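Polyphosphate:AMP phosphotransferase (Pseudomonas aeruginosa PAO1, PDB 3CZP) transfers phosphate from inorganic polyphosphate to AMP to make ADP, and less efficiently to GMP, as a magnesium-dependent homodimeric kinase. Local coordinates at residues R365-E377 with D384-E396. Sequence-based numbering, arbitrary orientation.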
ATOM      1  N   ARG A 365      16.741 -11.606  -4.681  1.00 23.13           N
ATOM      2  CA  ARG A 365      17.290 -10.293  -5.030  1.00 24.20           C
ATOM      3  C   ARG A 365      16.702  -9.251  -4.100  1.00 23.05           C
ATOM      4  O   ARG A 365      15.736  -9.522  -3.411  1.00 23.26           O
ATOM      5  CB  ARG A 365      17.079  -9.953  -6.492  1.00 24.64           C
ATOM      6  CG  ARG A 365      17.537 -11.048  -7.400  1.00 24.90           C
ATOM      7  CD  ARG A 365      17.214 -10.733  -8.809  1.00 27.80           C
ATOM      8  NE  ARG A 365      18.189  -9.804  -9.357  1.00 31.53           N
ATOM      9  CZ  ARG A 365      18.435  -9.651 -10.656  1.00 35.91           C
ATOM     10  NH1 ARG A 365      17.780 -10.386 -11.555  1.00 38.15           N
ATOM     11  NH2 ARG A 365      19.359  -8.765 -11.066  1.00 35.34           N
ATOM     12  N   SER A 366      17.346  -8.110  -3.985  1.00 22.94           N
ATOM     13  CA  SER A 366      17.105  -7.282  -2.831  1.00 22.40           C
ATOM     14  C   SER A 366      17.556  -5.883  -3.114  1.00 23.57           C
ATOM     15  O   SER A 366      17.818  -5.534  -4.255  1.00 22.33           O
ATOM     16  CB  SER A 366      17.886  -7.858  -1.611  1.00 22.12           C
ATOM     17  OG  SER A 366      19.270  -7.486  -1.719  1.00 22.93           O
ATOM     18  N   TRP A 367      17.701  -5.094  -2.041  1.00 23.78           N
ATOM     19  CA  TRP A 367      18.228  -3.732  -2.136  1.00 23.59           C
ATOM     20  C   TRP A 367      19.681  -3.637  -2.565  1.00 23.72           C
ATOM     21  O   TRP A 367      20.148  -2.569  -2.884  1.00 24.23           O
ATOM     22  CB  TRP A 367      18.081  -3.020  -0.791  1.00 22.66           C
ATOM     23  CG  TRP A 367      18.431  -3.836   0.425  1.00 23.38           C
ATOM     24  CD1 TRP A 367      19.642  -3.867   1.085  1.00 22.00           C
ATOM     25  CD2 TRP A 367      17.551  -4.711   1.165  1.00 20.72           C
ATOM     26  NE1 TRP A 367      19.567  -4.714   2.168  1.00 22.87           N
ATOM     27  CE2 TRP A 367      18.310  -5.253   2.239  1.00 19.10           C
ATOM     28  CE3 TRP A 367      16.232  -5.138   0.981  1.00 21.74           C
ATOM     29  CZ2 TRP A 367      17.797  -6.138   3.132  1.00 19.68           C
ATOM     30  CZ3 TRP A 367      15.692  -6.031   1.893  1.00 22.37           C
ATOM     31  CH2 TRP A 367      16.471  -6.526   2.967  1.00 22.40           C
ATOM     32  N   TYR A 368      20.398  -4.747  -2.512  1.00 24.96           N
ATOM     33  CA  TYR A 368      21.758  -4.851  -3.049  1.00 25.56           C
ATOM     34  C   TYR A 368      21.881  -4.683  -4.560  1.00 25.76           C
ATOM     35  O   TYR A 368      22.995  -4.421  -5.075  1.00 26.09           O
ATOM     36  CB  TYR A 368      22.446  -6.119  -2.531  1.00 25.60           C
ATOM     37  CG  TYR A 368      22.762  -5.992  -1.062  1.00 25.83           C
ATOM     38  CD1 TYR A 368      23.847  -5.255  -0.643  1.00 26.92           C
ATOM     39  CD2 TYR A 368      21.921  -6.537  -0.082  1.00 24.69           C
ATOM     40  CE1 TYR A 368      24.146  -5.093   0.713  1.00 25.90           C
ATOM     41  CE2 TYR A 368      22.221  -6.376   1.290  1.00 27.72           C
ATOM     42  CZ  TYR A 368      23.349  -5.655   1.672  1.00 24.50           C
ATOM     43  OH  TYR A 368      23.681  -5.454   2.999  1.00 26.44           O
ATOM     44  N   GLY A 369      20.754  -4.772  -5.258  1.00 27.20           N
ATOM     45  CA  GLY A 369      20.716  -4.515  -6.699  1.00 28.09           C
ATOM     46  C   GLY A 369      21.380  -3.202  -7.092  1.00 28.21           C
ATOM     47  O   GLY A 369      22.061  -3.136  -8.096  1.00 29.13           O
ATOM     48  N   ARG A 370      21.180  -2.164  -6.280  1.00 29.67           N
ATOM     49  CA  ARG A 370      21.780  -0.857  -6.510  1.00 29.60           C
ATOM     50  C   ARG A 370      23.305  -0.907  -6.663  1.00 30.17           C
ATOM     51  O   ARG A 370      23.875  -0.230  -7.561  1.00 31.05           O
ATOM     52  CB  ARG A 370      21.397   0.169  -5.422  1.00 29.15           C
ATOM     53  CG  ARG A 370      22.107   1.493  -5.664  1.00 30.19           C
ATOM     54  CD  ARG A 370      21.329   2.702  -5.256  1.00 29.47           C
ATOM     55  NE  ARG A 370      20.262   2.995  -6.222  1.00 28.20           N
ATOM     56  CZ  ARG A 370      19.463   4.044  -6.104  1.00 28.59           C
ATOM     57  NH1 ARG A 370      19.594   4.885  -5.074  1.00 29.37           N
ATOM     58  NH2 ARG A 370      18.506   4.226  -6.990  1.00 28.84           N
ATOM     59  N   VAL A 371      23.965  -1.712  -5.811  1.00 30.02           N
ATOM     60  CA  VAL A 371      25.437  -1.833  -5.831  1.00 29.67           C
ATOM     61  C   VAL A 371      25.932  -3.055  -6.616  1.00 30.08           C
ATOM     62  O   VAL A 371      27.124  -3.333  -6.661  1.00 30.57           O
ATOM     63  CB  VAL A 371      26.022  -1.867  -4.415  1.00 29.31           C
ATOM     64  CG1 VAL A 371      25.581  -0.601  -3.664  1.00 26.78           C
ATOM     65  CG2 VAL A 371      25.628  -3.184  -3.710  1.00 26.30           C
ATOM     66  N   LEU A 372      24.997  -3.752  -7.261  1.00 30.56           N
ATOM     67  CA  LEU A 372      25.324  -4.850  -8.161  1.00 29.70           C
ATOM     68  C   LEU A 372      24.860  -4.472  -9.553  1.00 30.01           C
ATOM     69  O   LEU A 372      25.523  -3.686 -10.215  1.00 30.92           O
ATOM     70  CB  LEU A 372      24.720  -6.156  -7.640  1.00 29.39           C
ATOM     71  CG  LEU A 372      25.279  -6.706  -6.305  1.00 28.97           C
ATOM     72  CD1 LEU A 372      24.382  -7.895  -5.891  1.00 27.45           C
ATOM     73  CD2 LEU A 372      26.803  -7.101  -6.343  1.00 30.01           C
ATOM     74  N   VAL A 373      23.723  -4.979 -10.019  1.00 29.91           N
ATOM     75  CA  VAL A 373      23.271  -4.666 -11.401  1.00 29.46           C
ATOM     76  C   VAL A 373      23.141  -3.176 -11.809  1.00 29.18           C
ATOM     77  O   VAL A 373      23.441  -2.830 -12.939  1.00 28.05           O
ATOM     78  CB  VAL A 373      21.952  -5.431 -11.754  1.00 29.97           C
ATOM     79  CG1 VAL A 373      20.785  -5.059 -10.796  1.00 28.43           C
ATOM     80  CG2 VAL A 373      21.590  -5.231 -13.229  1.00 29.28           C
ATOM     81  N   GLU A 374      22.690  -2.290 -10.918  1.00 29.74           N
ATOM     82  CA  GLU A 374      22.588  -0.876 -11.271  1.00 29.88           C
ATOM     83  C   GLU A 374      23.960  -0.249 -11.506  1.00 29.73           C
ATOM     84  O   GLU A 374      24.116   0.531 -12.424  1.00 29.33           O
ATOM     85  CB  GLU A 374      21.847  -0.078 -10.198  1.00 30.08           C
ATOM     86  CG  GLU A 374      20.397  -0.503 -10.014  1.00 33.64           C
ATOM     87  CD  GLU A 374      19.565   0.431  -9.101  1.00 31.56           C
ATOM     88  OE1 GLU A 374      20.027   1.490  -8.644  1.00 32.70           O
ATOM     89  OE2 GLU A 374      18.410   0.083  -8.863  1.00 36.70           O
ATOM     90  N   ARG A 375      24.917  -0.559 -10.631  1.00 29.66           N
ATOM     91  CA  ARG A 375      26.281  -0.079 -10.733  1.00 30.22           C
ATOM     92  C   ARG A 375      26.871  -0.474 -12.081  1.00 30.61           C
ATOM     93  O   ARG A 375      27.353   0.360 -12.854  1.00 32.62           O
ATOM     94  CB  ARG A 375      27.128  -0.693  -9.597  1.00 30.07           C
ATOM     95  CG  ARG A 375      28.637  -0.563  -9.806  1.00 29.48           C
ATOM     96  CD  ARG A 375      29.425  -0.989  -8.524  1.00 30.17           C
ATOM     97  NE  ARG A 375      30.833  -1.358  -8.821  1.00 28.00           N
ATOM     98  CZ  ARG A 375      31.807  -1.467  -7.902  1.00 28.46           C
ATOM     99  NH1 ARG A 375      31.576  -1.198  -6.624  1.00 27.69           N
ATOM    100  NH2 ARG A 375      33.040  -1.810  -8.264  1.00 29.54           N
ATOM    101  N   ILE A 376      26.782  -1.760 -12.359  1.00 30.69           N
ATOM    102  CA  ILE A 376      27.290  -2.371 -13.585  1.00 31.16           C
ATOM    103  C   ILE A 376      26.617  -1.915 -14.865  1.00 31.17           C
ATOM    104  O   ILE A 376      27.306  -1.643 -15.826  1.00 32.23           O
ATOM    105  CB  ILE A 376      27.270  -3.910 -13.463  1.00 30.90           C
ATOM    106  CG1 ILE A 376      28.382  -4.308 -12.499  1.00 31.27           C
ATOM    107  CG2 ILE A 376      27.507  -4.629 -14.862  1.00 30.15           C
ATOM    108  CD1 ILE A 376      28.256  -5.658 -11.975  1.00 31.52           C
ATOM    109  N   GLU A 377      25.301  -1.828 -14.908  1.00 31.43           N
ATOM    110  CA  GLU A 377      24.629  -1.381 -16.145  1.00 31.74           C
ATOM    111  C   GLU A 377      24.486   0.149 -16.241  1.00 32.00           C
ATOM    112  O   GLU A 377      24.151   0.669 -17.313  1.00 31.66           O
ATOM    113  CB  GLU A 377      23.242  -2.023 -16.291  1.00 31.00           C
ATOM    114  CG  GLU A 377      23.248  -3.528 -16.351  1.00 31.95           C
ATOM    115  CD  GLU A 377      24.129  -4.087 -17.443  1.00 31.57           C
ATOM    116  OE1 GLU A 377      24.275  -3.425 -18.501  1.00 30.62           O
ATOM    117  OE2 GLU A 377      24.695  -5.193 -17.229  1.00 36.06           O
ATOM    118  N   ASP A 384      25.223   7.659  -6.606  1.00 30.77           N
ATOM    119  CA  ASP A 384      24.044   6.949  -6.078  1.00 30.31           C
ATOM    120  C   ASP A 384      24.438   5.603  -5.500  1.00 29.36           C
ATOM    121  O   ASP A 384      24.047   5.272  -4.381  1.00 28.25           O
ATOM    122  CB  ASP A 384      22.937   6.770  -7.150  1.00 29.94           C
ATOM    123  CG  ASP A 384      22.417   8.106  -7.705  1.00 32.74           C
ATOM    124  OD1 ASP A 384      22.346   9.112  -6.951  1.00 31.49           O
ATOM    125  OD2 ASP A 384      22.101   8.139  -8.920  1.00 35.09           O
ATOM    126  N   TRP A 385      25.248   4.826  -6.210  1.00 28.14           N
ATOM    127  CA  TRP A 385      25.656   3.553  -5.594  1.00 27.16           C
ATOM    128  C   TRP A 385      26.710   3.726  -4.482  1.00 26.94           C
ATOM    129  O   TRP A 385      26.695   2.949  -3.548  1.00 26.72           O
ATOM    130  CB  TRP A 385      25.949   2.422  -6.598  1.00 27.69           C
ATOM    131  CG  TRP A 385      27.077   2.636  -7.574  1.00 27.45           C
ATOM    132  CD1 TRP A 385      26.938   3.040  -8.841  1.00 28.86           C
ATOM    133  CD2 TRP A 385      28.473   2.422  -7.364  1.00 26.57           C
ATOM    134  NE1 TRP A 385      28.152   3.125  -9.453  1.00 30.48           N
ATOM    135  CE2 TRP A 385      29.125   2.759  -8.560  1.00 28.84           C
ATOM    136  CE3 TRP A 385      29.247   2.016  -6.270  1.00 28.17           C
ATOM    137  CZ2 TRP A 385      30.514   2.673  -8.719  1.00 29.22           C
ATOM    138  CZ3 TRP A 385      30.624   1.924  -6.415  1.00 29.13           C
ATOM    139  CH2 TRP A 385      31.254   2.249  -7.640  1.00 29.79           C
ATOM    140  N   LEU A 386      27.567   4.765  -4.525  1.00 26.13           N
ATOM    141  CA  LEU A 386      28.608   4.936  -3.496  1.00 26.24           C
ATOM    142  C   LEU A 386      28.014   5.248  -2.138  1.00 26.31           C
ATOM    143  O   LEU A 386      28.530   4.811  -1.083  1.00 27.52           O
ATOM    144  CB  LEU A 386      29.579   6.067  -3.872  1.00 26.80           C
ATOM    145  CG  LEU A 386      30.643   5.679  -4.888  1.00 28.61           C
ATOM    146  CD1 LEU A 386      31.284   6.926  -5.504  1.00 31.49           C
ATOM    147  CD2 LEU A 386      31.672   4.778  -4.229  1.00 30.68           C
ATOM    148  N   ARG A 387      26.931   6.016  -2.165  1.00 23.06           N
ATOM    149  CA  ARG A 387      26.205   6.349  -0.937  1.00 23.15           C
ATOM    150  C   ARG A 387      25.293   5.225  -0.475  1.00 22.84           C
ATOM    151  O   ARG A 387      24.893   5.204   0.678  1.00 24.37           O
ATOM    152  CB  ARG A 387      25.443   7.667  -1.082  1.00 20.30           C
ATOM    153  CG  ARG A 387      24.330   7.709  -2.120  1.00 18.98           C
ATOM    154  CD  ARG A 387      23.658   9.066  -2.203  1.00 21.14           C
ATOM    155  NE  ARG A 387      22.731   9.061  -3.333  1.00 22.97           N
ATOM    156  CZ  ARG A 387      21.454   8.678  -3.306  1.00 23.79           C
ATOM    157  NH1 ARG A 387      20.891   8.244  -2.203  1.00 24.00           N
ATOM    158  NH2 ARG A 387      20.745   8.701  -4.428  1.00 25.01           N
ATOM    159  N   ALA A 388      24.984   4.281  -1.358  1.00 24.29           N
ATOM    160  CA  ALA A 388      24.078   3.150  -1.039  1.00 24.23           C
ATOM    161  C   ALA A 388      24.568   2.189   0.063  1.00 23.93           C
ATOM    162  O   ALA A 388      23.755   1.657   0.820  1.00 24.89           O
ATOM    163  CB  ALA A 388      23.717   2.347  -2.287  1.00 24.03           C
ATOM    164  N   TYR A 389      25.877   1.975   0.134  1.00 23.30           N
ATOM    165  CA  TYR A 389      26.454   1.082   1.131  1.00 22.89           C
ATOM    166  C   TYR A 389      26.094   1.534   2.541  1.00 23.13           C
ATOM    167  O   TYR A 389      25.607   0.748   3.353  1.00 22.25           O
ATOM    168  CB  TYR A 389      27.974   1.010   0.973  1.00 23.22           C
ATOM    169  CG  TYR A 389      28.427   0.536  -0.389  1.00 22.54           C
ATOM    170  CD1 TYR A 389      28.240  -0.782  -0.784  1.00 23.27           C
ATOM    171  CD2 TYR A 389      29.043   1.405  -1.279  1.00 23.74           C
ATOM    172  CE1 TYR A 389      28.652  -1.221  -2.028  1.00 23.45           C
ATOM    173  CE2 TYR A 389      29.460   0.975  -2.525  1.00 21.27           C
ATOM    174  CZ  TYR A 389      29.262  -0.338  -2.894  1.00 21.62           C
ATOM    175  OH  TYR A 389      29.674  -0.769  -4.134  1.00 23.82           O
ATOM    176  N   GLY A 390      26.338   2.809   2.824  1.00 23.42           N
ATOM    177  CA  GLY A 390      26.030   3.391   4.154  1.00 23.64           C
ATOM    178  C   GLY A 390      24.563   3.419   4.453  1.00 22.98           C
ATOM    179  O   GLY A 390      24.123   3.123   5.554  1.00 25.00           O
ATOM    180  N   GLU A 391      23.799   3.846   3.463  1.00 22.38           N
ATOM    181  CA  GLU A 391      22.329   3.727   3.478  1.00 21.73           C
ATOM    182  C   GLU A 391      21.817   2.303   3.794  1.00 21.39           C
ATOM    183  O   GLU A 391      20.900   2.115   4.600  1.00 22.40           O
ATOM    184  CB  GLU A 391      21.785   4.212   2.126  1.00 19.85           C
ATOM    185  CG  GLU A 391      21.890   5.690   2.001  1.00 22.69           C
ATOM    186  CD  GLU A 391      21.549   6.254   0.656  1.00 21.68           C
ATOM    187  OE1 GLU A 391      21.324   5.498  -0.318  1.00 23.74           O
ATOM    188  OE2 GLU A 391      21.478   7.501   0.625  1.00 24.83           O
ATOM    189  N   ILE A 392      22.406   1.305   3.144  1.00 21.85           N
ATOM    190  CA  ILE A 392      21.999  -0.081   3.355  1.00 22.11           C
ATOM    191  C   ILE A 392      22.273  -0.514   4.792  1.00 22.14           C
ATOM    192  O   ILE A 392      21.439  -1.152   5.435  1.00 21.80           O
ATOM    193  CB  ILE A 392      22.724  -1.036   2.390  1.00 21.76           C
ATOM    194  CG1 ILE A 392      22.131  -0.926   0.985  1.00 20.28           C
ATOM    195  CG2 ILE A 392      22.642  -2.468   2.898  1.00 22.60           C
ATOM    196  CD1 ILE A 392      22.962  -1.603  -0.083  1.00 19.79           C
ATOM    197  N   ASN A 393      23.454  -0.157   5.283  1.00 22.46           N
ATOM    198  CA  ASN A 393      23.871  -0.469   6.627  1.00 23.03           C
ATOM    199  C   ASN A 393      22.999   0.183   7.652  1.00 23.29           C
ATOM    200  O   ASN A 393      22.614  -0.474   8.666  1.00 23.16           O
ATOM    201  CB  ASN A 393      25.351  -0.080   6.836  1.00 23.71           C
ATOM    202  CG  ASN A 393      26.312  -1.008   6.147  1.00 22.59           C
ATOM    203  OD1 ASN A 393      26.005  -2.177   5.866  1.00 23.96           O
ATOM    204  ND2 ASN A 393      27.518  -0.494   5.885  1.00 23.80           N
ATOM    205  N   ASP A 394      22.602   1.439   7.372  1.00 24.26           N
ATOM    206  CA  ASP A 394      21.706   2.146   8.306  1.00 25.43           C
ATOM    207  C   ASP A 394      20.330   1.437   8.327  1.00 23.50           C
ATOM    208  O   ASP A 394      19.760   1.209   9.372  1.00 21.44           O
ATOM    209  CB  ASP A 394      21.507   3.642   7.989  1.00 25.85           C
ATOM    210  CG  ASP A 394      22.812   4.494   8.079  1.00 32.15           C
ATOM    211  OD1 ASP A 394      23.838   4.116   8.744  1.00 36.77           O
ATOM    212  OD2 ASP A 394      22.791   5.592   7.455  1.00 35.09           O
ATOM    213  N   PHE A 395      19.830   1.092   7.151  1.00 23.72           N
ATOM    214  CA  PHE A 395      18.604   0.282   6.989  1.00 23.71           C
ATOM    215  C   PHE A 395      18.629  -1.014   7.778  1.00 22.92           C
ATOM    216  O   PHE A 395      17.747  -1.306   8.576  1.00 23.55           O
ATOM    217  CB  PHE A 395      18.452   0.000   5.480  1.00 24.55           C
ATOM    218  CG  PHE A 395      17.269  -0.860   5.081  1.00 24.19           C
ATOM    219  CD1 PHE A 395      16.035  -0.719   5.675  1.00 27.29           C
ATOM    220  CD2 PHE A 395      17.418  -1.820   4.102  1.00 26.03           C
ATOM    221  CE1 PHE A 395      14.917  -1.503   5.258  1.00 26.63           C
ATOM    222  CE2 PHE A 395      16.301  -2.624   3.715  1.00 26.77           C
ATOM    223  CZ  PHE A 395      15.066  -2.447   4.274  1.00 25.34           C
ATOM    224  N   GLU A 396      19.688  -1.783   7.584  1.00 22.79           N
ATOM    225  CA  GLU A 396      19.847  -3.075   8.238  1.00 23.62           C
ATOM    226  C   GLU A 396      19.988  -2.961   9.730  1.00 23.67           C
ATOM    227  O   GLU A 396      19.535  -3.834  10.462  1.00 24.12           O
ATOM    228  CB  GLU A 396      21.011  -3.865   7.631  1.00 22.77           C
ATOM    229  CG  GLU A 396      20.628  -4.343   6.228  1.00 22.50           C
ATOM    230  CD  GLU A 396      21.731  -5.080   5.500  1.00 22.48           C
ATOM    231  OE1 GLU A 396      22.812  -5.314   6.088  1.00 21.53           O
ATOM    232  OE2 GLU A 396      21.486  -5.398   4.321  1.00 20.93           O
TER
HETATM  233  O   HOH W   1      21.736   5.136  -3.214  1.00 29.94           O
HETATM  234  O   HOH W   2      29.103  -3.379  -4.808  1.00 45.65           O
HETATM  235  O   HOH W   3      28.439   2.898 -12.372  1.00 43.26           O
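Glu396 OE2 gathers two bonds from the 365-377 segment: Trp367 NE1 meets its anti lone pair at 3.0 Å, nearly straight and in the indole plane, while Tyr368 OH donates at 2.6 Å from the syn side, tilted out of the carboxylate plane. Lys408 salt-bridges the other oxygen, OE1, and also bonds Tyr368 OH, probably favouring the charged carboxylate. Aromatic and aliphatic contacts extend the seam. Phe395 turns its CE2 edge onto one face of Trp367 in a T-shaped pair, planes 79° apart, and Ile392 CG2 touches both the Trp367 edge, near CD1, and the hydroxyl end of Tyr368. Val371 CG1 sits over the Tyr389 face, 3.9 Å from the ring centroid, and also touches Ala388 CB. Arg375, its CG anti to the backbone N (chi1 165°) and its chain extended to NE, runs across Trp385: CD lies over the six-membered ring, 3.5 Å from its centroid, and the guanidinium stacks off-centre beyond it. Arg375 NH1 makes a weak bond to Tyr389 OH and a salt bridge to Asp455. Three waters bridge the segments; one links Arg370 NH1, Asp384 O and Glu391 OE1. Arg370 and Arg387 converge there, both salt-bridged to Glu145 of the N-terminal PPK2 repeat. Helices 370-377 and 384-396 run antiparallel as a hairpin (closest axis approach 9.4 Å, 176°), within the crossover from strand 360-364 to strand 404-412 of the P-loop kinase-like second PPK2 domain.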